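PDB 1YQ5: spike protein P5 from Enterobacteria phage PRD1, which forms, together with proteins P31 and P2, the spike complexes at the fivefold vertices of the capsid and is essential for infectivity. Local coordinates for residues 51-65 against 132-144. Residues are numbered along the deposited sequence; the frame is centred on the assembly and turned at random.
Sequences IQLAAGKSGLYQITM and SNYIINITAAKIN
K142 lays its aliphatic chain over one face of the Y61 ring, where antiparallel strands 59-65 and 135-142 meet near the C-terminus. K142 CG stands 4.1 Å from the centroid of the Y61 ring, a CH-pi contact, and K142 CB approaches Y61 CE2. The ring is fixed at its far end, where Y61 OH donates to a lone pair of K57 O, 2.6 Å away and in the ring plane. With CG anti to the backbone N (chi1 -177°), K142 runs extended past the phenol and bends at its last torsion, which brings NZ to the C-terminal carboxylate. There N144 OXT is held twice, by a salt bridge from K142 NZ at 2.8 Å and by the amide of L60. A water joins S58 O to N144 O.

Beyond this end, paired backbone bonds link Q62 with A141 and T64 with T139. On the face shared with Y61, the side chains of I63, M65, I138 and A140 turn inward between the two sheets of the jelly roll, where F122 touches both I63 and I138. M65, a selenomethionine, runs alongside I138 in the same direction, M65 CG being 3.8 Å from I138 CG1. From the opposing sheet, I51 passes I138 heading the other way, with I51 CD1 3.9 Å from I138 CG2. The other face carries Q62, T64, T139 and A141 to the trimer interface, where L106 of the third subunit packs on Q62, T139 and A141. The contact thus joins an apolar sandwich interior to a C-terminus whose negative charge is probably stabilised by K142, with the Y61 ring lying against the lysine chain that reaches it.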
loop_
_atom_site.group_PDB
_atom_site.type_symbol
_atom_site.label_atom_id
_atom_site.label_comp_id
_atom_site.label_asym_id
_atom_site.label_seq_id
_atom_site.Cartn_x
_atom_site.Cartn_y
_atom_site.Cartn_z
ATOM N N ILE A 51 0.077 4.305 18.253
ATOM C CA ILE A 51 1.531 4.376 18.201
ATOM C C ILE A 51 1.928 5.840 18.348
ATOM O O ILE A 51 1.590 6.675 17.506
ATOM C CB ILE A 51 2.099 3.811 16.884
ATOM C CG1 ILE A 51 1.823 2.308 16.802
ATOM C CG2 ILE A 51 3.607 4.055 16.821
ATOM C CD1 ILE A 51 2.387 1.645 15.556
ATOM N N GLN A 52 2.634 6.138 19.433
ATOM C CA GLN A 52 3.074 7.495 19.741
ATOM C C GLN A 52 4.287 7.927 18.928
ATOM O O GLN A 52 5.208 7.139 18.701
ATOM C CB GLN A 52 3.459 7.604 21.221
ATOM C CG GLN A 52 2.409 7.147 22.227
ATOM C CD GLN A 52 1.238 8.096 22.319
ATOM O OE1 GLN A 52 1.406 9.317 22.236
ATOM N NE2 GLN A 52 0.047 7.549 22.510
ATOM N N LEU A 53 4.285 9.186 18.498
ATOM C CA LEU A 53 5.419 9.747 17.769
ATOM C C LEU A 53 6.087 10.704 18.749
ATOM O O LEU A 53 5.449 11.636 19.236
ATOM C CB LEU A 53 4.967 10.517 16.526
ATOM C CG LEU A 53 4.738 9.699 15.250
ATOM C CD1 LEU A 53 3.563 8.757 15.440
ATOM C CD2 LEU A 53 4.490 10.638 14.081
ATOM N N ALA A 54 7.360 10.461 19.045
ATOM C CA ALA A 54 8.104 11.300 19.984
ATOM C C ALA A 54 8.279 12.723 19.462
ATOM O O ALA A 54 8.286 12.958 18.252
ATOM C CB ALA A 54 9.468 10.677 20.271
ATOM N N ALA A 55 8.423 13.671 20.383
ATOM C CA ALA A 55 8.602 15.070 20.024
ATOM C C ALA A 55 9.803 15.222 19.095
ATOM O O ALA A 55 10.812 14.541 19.260
ATOM C CB ALA A 55 8.808 15.911 21.287
ATOM N N GLY A 56 9.681 16.114 18.117
ATOM C CA GLY A 56 10.767 16.348 17.185
ATOM C C GLY A 56 10.835 15.354 16.041
ATOM O O GLY A 56 11.751 15.423 15.222
ATOM N N LYS A 57 9.863 14.449 15.959
ATOM C CA LYS A 57 9.865 13.431 14.911
ATOM C C LYS A 57 8.965 13.700 13.700
ATOM O O LYS A 57 8.451 12.762 13.096
ATOM C CB LYS A 57 9.509 12.063 15.511
ATOM C CG LYS A 57 10.555 11.499 16.480
ATOM C CD LYS A 57 11.840 11.108 15.759
ATOM C CE LYS A 57 12.912 10.625 16.732
ATOM N NZ LYS A 57 14.142 10.169 16.004
ATOM N N SER A 58 8.772 14.965 13.337
ATOM C CA SER A 58 7.948 15.264 12.168
ATOM C C SER A 58 8.647 14.653 10.955
ATOM O O SER A 58 9.873 14.560 10.923
ATOM C CB SER A 58 7.810 16.777 11.973
ATOM O OG SER A 58 7.017 17.357 12.993
ATOM N N GLY A 59 7.877 14.226 9.963
ATOM C CA GLY A 59 8.489 13.640 8.785
ATOM C C GLY A 59 7.579 12.700 8.020
ATOM O O GLY A 59 6.358 12.700 8.212
ATOM N N LEU A 60 8.181 11.896 7.149
ATOM C CA LEU A 60 7.441 10.946 6.330
ATOM C C LEU A 60 7.432 9.581 6.991
ATOM O O LEU A 60 8.471 9.087 7.441
ATOM C CB LEU A 60 8.073 10.841 4.941
ATOM C CG LEU A 60 7.971 12.092 4.066
ATOM C CD1 LEU A 60 8.836 11.928 2.824
ATOM C CD2 LEU A 60 6.510 12.322 3.677
ATOM N N TYR A 61 6.251 8.976 7.044
ATOM C CA TYR A 61 6.087 7.670 7.658
ATOM C C TYR A 61 5.424 6.660 6.738
ATOM O O TYR A 61 4.426 6.965 6.086
ATOM C CB TYR A 61 5.248 7.789 8.934
ATOM C CG TYR A 61 5.971 8.448 10.081
ATOM C CD1 TYR A 61 6.153 9.831 10.119
ATOM C CD2 TYR A 61 6.513 7.681 11.112
ATOM C CE1 TYR A 61 6.864 10.431 11.163
ATOM C CE2 TYR A 61 7.220 8.267 12.152
ATOM C CZ TYR A 61 7.396 9.638 12.175
ATOM O OH TYR A 61 8.123 10.204 13.201
ATOM N N GLN A 62 5.994 5.459 6.690
ATOM C CA GLN A 62 5.437 4.373 5.894
ATOM C C GLN A 62 4.697 3.510 6.904
ATOM O O GLN A 62 5.277 3.060 7.894
ATOM C CB GLN A 62 6.541 3.561 5.215
ATOM C CG GLN A 62 6.033 2.322 4.475
ATOM C CD GLN A 62 4.919 2.629 3.484
ATOM O OE1 GLN A 62 5.056 3.506 2.628
ATOM N NE2 GLN A 62 3.809 1.900 3.592
ATOM N N ILE A 63 3.416 3.285 6.650
ATOM C CA ILE A 63 2.575 2.528 7.559
ATOM C C ILE A 63 1.804 1.407 6.875
ATOM O O ILE A 63 1.290 1.577 5.765
ATOM C CB ILE A 63 1.560 3.474 8.221
ATOM C CG1 ILE A 63 2.307 4.587 8.960
ATOM C CG2 ILE A 63 0.641 2.703 9.149
ATOM C CD1 ILE A 63 1.458 5.809 9.236
ATOM N N THR A 64 1.722 0.268 7.551
ATOM C CA THR A 64 0.985 -0.875 7.036
ATOM C C THR A 64 0.246 -1.581 8.159
ATOM O O THR A 64 0.787 -1.784 9.244
ATOM C CB THR A 64 1.908 -1.925 6.368
ATOM O OG1 THR A 64 2.463 -1.388 5.161
ATOM C CG2 THR A 64 1.119 -3.197 6.034
HETATM N N MSE A 65 -1.006 -1.925 7.899
HETATM C CA MSE A 65 -1.795 -2.673 8.855
HETATM C C MSE A 65 -2.497 -3.753 8.063
HETATM O O MSE A 65 -3.166 -3.467 7.067
HETATM C CB MSE A 65 -2.831 -1.805 9.563
HETATM C CG MSE A 65 -3.765 -2.659 10.417
HETATM SE SE MSE A 65 -4.945 -1.679 11.579
HETATM C CE MSE A 65 -5.826 -0.602 10.198
ATOM N N SER A 132 -12.961 -12.599 16.194
ATOM C CA SER A 132 -12.432 -13.130 17.444
ATOM C C SER A 132 -11.353 -14.177 17.186
ATOM O O SER A 132 -11.021 -14.968 18.067
ATOM C CB SER A 132 -13.560 -13.744 18.280
ATOM O OG SER A 132 -14.157 -14.831 17.599
ATOM N N ASN A 133 -10.808 -14.174 15.974
ATOM C CA ASN A 133 -9.769 -15.130 15.585
ATOM C C ASN A 133 -8.886 -14.416 14.572
ATOM O O ASN A 133 -8.636 -14.911 13.475
ATOM C CB ASN A 133 -10.425 -16.366 14.958
ATOM C CG ASN A 133 -9.416 -17.316 14.340
ATOM O OD1 ASN A 133 -8.370 -17.596 14.925
ATOM N ND2 ASN A 133 -9.732 -17.826 13.153
ATOM N N TYR A 134 -8.399 -13.247 14.970
ATOM C CA TYR A 134 -7.599 -12.408 14.095
ATOM C C TYR A 134 -6.118 -12.296 14.412
ATOM O O TYR A 134 -5.693 -12.422 15.557
ATOM C CB TYR A 134 -8.202 -11.000 14.092
ATOM C CG TYR A 134 -8.249 -10.372 15.475
ATOM C CD1 TYR A 134 -7.144 -9.699 15.994
ATOM C CD2 TYR A 134 -9.382 -10.492 16.281
ATOM C CE1 TYR A 134 -7.162 -9.163 17.283
ATOM C CE2 TYR A 134 -9.411 -9.959 17.573
ATOM C CZ TYR A 134 -8.295 -9.299 18.064
ATOM O OH TYR A 134 -8.301 -8.785 19.338
ATOM N N ILE A 135 -5.337 -12.075 13.363
ATOM C CA ILE A 135 -3.911 -11.847 13.498
ATOM C C ILE A 135 -3.730 -10.529 12.763
ATOM O O ILE A 135 -3.881 -10.456 11.542
ATOM C CB ILE A 135 -3.053 -12.927 12.826
ATOM C CG1 ILE A 135 -3.192 -14.249 13.582
ATOM C CG2 ILE A 135 -1.582 -12.491 12.846
ATOM C CD1 ILE A 135 -2.725 -14.164 15.027
ATOM N N ILE A 136 -3.452 -9.484 13.528
ATOM C CA ILE A 136 -3.269 -8.160 12.973
ATOM C C ILE A 136 -1.821 -7.734 13.140
ATOM O O ILE A 136 -1.234 -7.885 14.216
ATOM C CB ILE A 136 -4.189 -7.135 13.685
ATOM C CG1 ILE A 136 -5.653 -7.511 13.443
ATOM C CG2 ILE A 136 -3.902 -5.720 13.181
ATOM C CD1 ILE A 136 -6.643 -6.637 14.193
ATOM N N ASN A 137 -1.240 -7.233 12.059
ATOM C CA ASN A 137 0.130 -6.754 12.088
ATOM C C ASN A 137 0.109 -5.280 11.732
ATOM O O ASN A 137 -0.535 -4.873 10.763
ATOM C CB ASN A 137 0.992 -7.524 11.089
ATOM C CG ASN A 137 1.345 -8.913 11.583
ATOM O OD1 ASN A 137 2.228 -9.079 12.433
ATOM N ND2 ASN A 137 0.653 -9.913 11.066
ATOM N N ILE A 138 0.802 -4.484 12.539
ATOM C CA ILE A 138 0.881 -3.048 12.324
ATOM C C ILE A 138 2.349 -2.650 12.357
ATOM O O ILE A 138 3.050 -2.925 13.329
ATOM C CB ILE A 138 0.115 -2.284 13.421
ATOM C CG1 ILE A 138 -1.381 -2.608 13.323
ATOM C CG2 ILE A 138 0.365 -0.791 13.288
ATOM C CD1 ILE A 138 -2.213 -2.076 14.481
ATOM N N THR A 139 2.811 -2.021 11.284
ATOM C CA THR A 139 4.200 -1.600 11.193
ATOM C C THR A 139 4.302 -0.163 10.701
ATOM O O THR A 139 3.647 0.222 9.732
ATOM C CB THR A 139 4.991 -2.504 10.225
ATOM O OG1 THR A 139 4.987 -3.849 10.720
ATOM C CG2 THR A 139 6.428 -2.019 10.089
ATOM N N ALA A 140 5.118 0.629 11.383
ATOM C CA ALA A 140 5.322 2.014 11.002
ATOM C C ALA A 140 6.815 2.307 11.029
ATOM O O ALA A 140 7.530 1.858 11.926
ATOM C CB ALA A 140 4.587 2.941 11.955
ATOM N N ALA A 141 7.283 3.049 10.034
ATOM C CA ALA A 141 8.690 3.405 9.953
ATOM C C ALA A 141 8.837 4.832 9.454
ATOM O O ALA A 141 8.166 5.240 8.507
ATOM C CB ALA A 141 9.428 2.448 9.017
ATOM N N LYS A 142 9.703 5.593 10.114
ATOM C CA LYS A 142 9.963 6.970 9.723
ATOM C C LYS A 142 11.005 6.881 8.618
ATOM O O LYS A 142 12.136 6.470 8.876
ATOM C CB LYS A 142 10.525 7.751 10.912
ATOM C CG LYS A 142 10.762 9.234 10.651
ATOM C CD LYS A 142 11.309 9.923 11.893
ATOM C CE LYS A 142 11.405 11.427 11.706
ATOM N NZ LYS A 142 12.299 11.784 10.574
ATOM N N ILE A 143 10.640 7.246 7.391
ATOM C CA ILE A 143 11.601 7.156 6.295
ATOM C C ILE A 143 12.308 8.466 5.958
ATOM O O ILE A 143 13.199 8.488 5.113
ATOM C CB ILE A 143 10.961 6.589 5.008
ATOM C CG1 ILE A 143 10.003 7.605 4.401
ATOM C CG2 ILE A 143 10.223 5.286 5.326
ATOM C CD1 ILE A 143 9.622 7.267 2.979
ATOM N N ASN A 144 11.904 9.556 6.600
ATOM C CA ASN A 144 12.556 10.850 6.392
ATOM C C ASN A 144 12.191 11.797 7.521
ATOM O O ASN A 144 13.000 12.698 7.817
ATOM C CB ASN A 144 12.164 11.492 5.057
ATOM C CG ASN A 144 13.096 12.644 4.677
ATOM O OD1 ASN A 144 14.288 12.440 4.448
ATOM N ND2 ASN A 144 12.556 13.856 4.628
ATOM O OXT ASN A 144 11.087 11.629 8.079
HETATM O O HOH W 1 12.048 14.981 9.003
#